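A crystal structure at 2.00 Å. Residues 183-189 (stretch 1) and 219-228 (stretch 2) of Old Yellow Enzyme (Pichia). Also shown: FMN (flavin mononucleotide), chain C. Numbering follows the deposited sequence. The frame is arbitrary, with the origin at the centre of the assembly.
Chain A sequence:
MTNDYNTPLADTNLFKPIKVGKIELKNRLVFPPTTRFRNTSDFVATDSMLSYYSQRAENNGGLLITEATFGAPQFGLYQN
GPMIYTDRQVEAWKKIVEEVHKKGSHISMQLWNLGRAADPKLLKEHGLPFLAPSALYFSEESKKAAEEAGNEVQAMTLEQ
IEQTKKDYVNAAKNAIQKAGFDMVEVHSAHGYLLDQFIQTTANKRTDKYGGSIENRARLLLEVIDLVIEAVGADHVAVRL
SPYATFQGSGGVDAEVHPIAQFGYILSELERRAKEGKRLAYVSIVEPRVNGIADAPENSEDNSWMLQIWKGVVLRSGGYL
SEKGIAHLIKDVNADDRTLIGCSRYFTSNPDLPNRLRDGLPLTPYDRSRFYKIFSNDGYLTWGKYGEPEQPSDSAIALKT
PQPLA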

# COMPACT_ATOMS: atom_id res chain seq x y z
N MET A 183 28.31 4.17 -1.09
CA MET A 183 27.20 3.51 -0.42
C MET A 183 27.36 2.00 -0.55
O MET A 183 28.21 1.50 -1.30
CB MET A 183 25.84 3.91 -1.01
CG MET A 183 25.52 5.39 -0.93
SD MET A 183 25.94 6.24 -2.46
CE MET A 183 25.26 7.87 -2.12
N VAL A 184 26.54 1.28 0.21
CA VAL A 184 26.39 -0.15 0.06
C VAL A 184 24.89 -0.44 -0.05
O VAL A 184 24.10 0.04 0.77
CB VAL A 184 27.04 -0.92 1.23
CG1 VAL A 184 26.32 -0.70 2.56
CG2 VAL A 184 27.15 -2.39 0.91
N GLU A 185 24.50 -1.15 -1.10
CA GLU A 185 23.10 -1.35 -1.43
C GLU A 185 22.72 -2.80 -1.14
O GLU A 185 23.32 -3.72 -1.69
CB GLU A 185 22.80 -1.00 -2.88
CG GLU A 185 21.38 -1.33 -3.31
CD GLU A 185 21.09 -0.96 -4.75
OE1 GLU A 185 21.63 0.07 -5.21
OE2 GLU A 185 20.32 -1.68 -5.41
N VAL A 186 21.72 -2.98 -0.29
CA VAL A 186 21.24 -4.31 0.07
C VAL A 186 20.27 -4.78 -1.01
O VAL A 186 19.20 -4.20 -1.19
CB VAL A 186 20.59 -4.32 1.45
CG1 VAL A 186 19.93 -5.64 1.71
CG2 VAL A 186 21.64 -4.04 2.52
N HIS A 187 20.66 -5.82 -1.75
CA HIS A 187 19.81 -6.42 -2.76
C HIS A 187 18.75 -7.26 -2.06
O HIS A 187 19.06 -8.31 -1.48
CB HIS A 187 20.64 -7.26 -3.73
CG HIS A 187 19.91 -7.69 -4.96
ND1 HIS A 187 18.53 -7.67 -5.06
CD2 HIS A 187 20.36 -8.15 -6.15
CE1 HIS A 187 18.17 -8.10 -6.25
NE2 HIS A 187 19.26 -8.40 -6.94
N SER A 188 17.50 -6.81 -2.10
CA SER A 188 16.38 -7.50 -1.49
C SER A 188 15.26 -7.69 -2.49
O SER A 188 14.07 -7.60 -2.15
CB SER A 188 15.89 -6.75 -0.25
OG SER A 188 14.89 -7.49 0.43
N ALA A 189 15.61 -7.95 -3.74
CA ALA A 189 14.65 -8.03 -4.83
C ALA A 189 14.90 -9.28 -5.67
O ALA A 189 15.88 -10.01 -5.47
CB ALA A 189 14.72 -6.78 -5.72
N1 FMN C . 19.41 -5.73 -10.88
C2 FMN C . 19.93 -5.91 -9.61
O2 FMN C . 19.36 -5.43 -8.63
N3 FMN C . 21.10 -6.63 -9.44
C4 FMN C . 21.74 -7.17 -10.53
O4 FMN C . 22.78 -7.81 -10.38
C4A FMN C . 21.21 -6.99 -11.80
N5 FMN C . 21.86 -7.53 -12.89
C5A FMN C . 21.34 -7.36 -14.16
C6 FMN C . 21.99 -7.91 -15.25
C7 FMN C . 21.48 -7.74 -16.53
C7M FMN C . 22.19 -8.34 -17.71
C8 FMN C . 20.31 -7.02 -16.71
C8M FMN C . 19.75 -6.84 -18.09
C9 FMN C . 19.65 -6.47 -15.62
C9A FMN C . 20.16 -6.64 -14.34
N10 FMN C . 19.51 -6.09 -13.24
C10 FMN C . 20.04 -6.27 -11.98
C1' FMN C . 18.25 -5.30 -13.43
C2' FMN C . 18.65 -3.86 -13.77
O2' FMN C . 19.37 -3.32 -12.68
C3' FMN C . 17.46 -2.97 -14.11
O3' FMN C . 16.62 -2.84 -12.99
C4' FMN C . 16.68 -3.52 -15.30
O4' FMN C . 17.58 -3.87 -16.33
C5' FMN C . 15.69 -2.51 -15.85
O5' FMN C . 16.36 -1.31 -16.16
P FMN C . 16.57 -0.88 -17.70
O1P FMN C . 15.24 -0.91 -18.41
O2P FMN C . 17.15 0.51 -17.78
O3P FMN C . 17.52 -1.86 -18.36
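Stretch 2 (219-228) LLLEVIDLVI

Val186 is the centre of the contact. Its CA-to-CB bond points toward stretch 2, and its side chain, with chi1 in the t well, touches three residues there. Val186 CG2 lies 3.7 Å from Ile224 CD1. Val186 CG1 lies 3.9 Å from Leu220 CD1. A looser approach joins Val186 CG2 to Val223 CG1 at 4.5 Å. These three partners follow from the helical repeat, since Leu220, Val223 and Ile224 fall on one side of a helix. Val186 has the largest area covered by the other stretch, 70 Å² of its surface.

Stretch 2 is helical throughout, and the helix extends beyond it at both ends. From Val223 to Ile228, each N bonds to the O four residues earlier; Ile224 N to Leu220 O, at 2.9 Å, is typical. The middle of stretch 1, around Glu185 and Val186, is a strand. The helix packs along this strand almost antiparallel, at 169° between their N-to-C directions. The two axes come within 10.4 Å. The register reflects the opposed directions: as stretch 1 advances from Val184 to Val186 to Ser188, the nearest CA atoms on the helix are those of Val227, Ile224 and Leu220.

Ile224 reaches Val186 in its own way. Its CA-to-CB bond points sideways, but with chi1 and chi2 both m the end of the side chain comes nearer the strand. The CA-to-CB bonds of Leu220, Val223 and Val227 point toward stretch 1.

Toward the start of the strand, Val184 meets Val227. Their CG1 atoms are 3.9 Å apart, a single apolar contact. The CA-to-CB bonds of Val184 and Val186 point toward the helix, as alternation along a strand allows; those of Glu185 and His187 point away. Glu185 is hydrogen-bonded elsewhere in the structure.

His187 faces the flavin instead. FMN O2 lies over one face of its ring, and the closest atoms are His187 NE2 and FMN O2, 3.4 Å apart. On the same ring, His187 ND1 accepts a hydrogen bond from Ala189 N at 3.2 Å.

Ser188 forms the polar edge. Its CA-to-CB bond again points toward the helix, and Ser188 OG lies 3.7 Å from both Leu220 CD1 and Leu220 CD2. Leu220 therefore touches both Val186 and Ser188. The hydroxyl has both methyl groups of Leu220 as neighbours and finds no polar partner anywhere in the model. No hydrogen bond crosses between the stretches. The contact is small, burying 244 Å² over both sides, and rests on side-chain packing.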

# COMPACT_ATOMS: atom_id res chain seq x y z
N LEU A 219 14.19 -10.22 8.70
CA LEU A 219 15.60 -10.41 8.36
C LEU A 219 16.15 -9.20 7.63
O LEU A 219 17.24 -8.71 7.95
CB LEU A 219 15.77 -11.68 7.51
CG LEU A 219 17.19 -12.25 7.41
CD1 LEU A 219 17.15 -13.74 7.13
CD2 LEU A 219 18.02 -11.55 6.35
N LEU A 220 15.41 -8.69 6.63
CA LEU A 220 15.85 -7.51 5.91
C LEU A 220 16.09 -6.34 6.86
O LEU A 220 17.14 -5.69 6.81
CB LEU A 220 14.82 -7.13 4.84
CG LEU A 220 15.07 -5.78 4.17
CD1 LEU A 220 16.37 -5.80 3.37
CD2 LEU A 220 13.90 -5.38 3.28
N LEU A 221 15.12 -6.06 7.74
CA LEU A 221 15.24 -4.91 8.63
C LEU A 221 16.38 -5.07 9.62
O LEU A 221 17.04 -4.09 9.98
CB LEU A 221 13.92 -4.67 9.36
CG LEU A 221 12.75 -4.20 8.48
CD1 LEU A 221 11.50 -4.00 9.31
CD2 LEU A 221 13.13 -2.92 7.75
N GLU A 222 16.62 -6.30 10.09
CA GLU A 222 17.73 -6.53 11.01
C GLU A 222 19.07 -6.33 10.30
O GLU A 222 19.99 -5.71 10.87
CB GLU A 222 17.64 -7.94 11.60
CG GLU A 222 16.46 -8.12 12.56
CD GLU A 222 16.40 -9.50 13.17
OE1 GLU A 222 17.06 -10.43 12.64
OE2 GLU A 222 15.69 -9.67 14.18
N VAL A 223 19.20 -6.83 9.08
CA VAL A 223 20.41 -6.58 8.29
C VAL A 223 20.61 -5.08 8.09
O VAL A 223 21.71 -4.56 8.26
CB VAL A 223 20.33 -7.32 6.94
CG1 VAL A 223 21.45 -6.86 6.02
CG2 VAL A 223 20.40 -8.82 7.15
N ILE A 224 19.53 -4.37 7.74
CA ILE A 224 19.61 -2.93 7.53
C ILE A 224 20.07 -2.22 8.79
O ILE A 224 20.92 -1.33 8.74
CB ILE A 224 18.26 -2.38 7.04
CG1 ILE A 224 17.92 -2.94 5.66
CG2 ILE A 224 18.28 -0.86 7.00
CD1 ILE A 224 18.97 -2.66 4.61
N ASP A 225 19.53 -2.61 9.95
CA ASP A 225 19.89 -1.94 11.19
C ASP A 225 21.35 -2.20 11.55
O ASP A 225 22.07 -1.27 11.96
CB ASP A 225 18.97 -2.40 12.32
CG ASP A 225 17.54 -1.91 12.14
OD1 ASP A 225 17.34 -0.94 11.39
OD2 ASP A 225 16.63 -2.51 12.75
N LEU A 226 21.81 -3.45 11.41
CA LEU A 226 23.20 -3.75 11.72
C LEU A 226 24.15 -3.00 10.78
O LEU A 226 25.18 -2.47 11.21
CB LEU A 226 23.44 -5.26 11.65
CG LEU A 226 22.97 -6.06 12.86
CD1 LEU A 226 22.96 -7.55 12.55
CD2 LEU A 226 23.86 -5.77 14.06
N VAL A 227 23.81 -2.95 9.49
CA VAL A 227 24.67 -2.26 8.53
C VAL A 227 24.68 -0.76 8.79
O VAL A 227 25.72 -0.10 8.68
CB VAL A 227 24.23 -2.59 7.09
CG1 VAL A 227 24.96 -1.71 6.09
CG2 VAL A 227 24.49 -4.05 6.78
N ILE A 228 23.52 -0.19 9.15
CA ILE A 228 23.46 1.23 9.49
C ILE A 228 24.33 1.52 10.71
O ILE A 228 25.07 2.51 10.74
CB ILE A 228 22.00 1.67 9.72
CG1 ILE A 228 21.25 1.77 8.40
CG2 ILE A 228 21.94 3.00 10.47
CD1 ILE A 228 19.79 2.16 8.56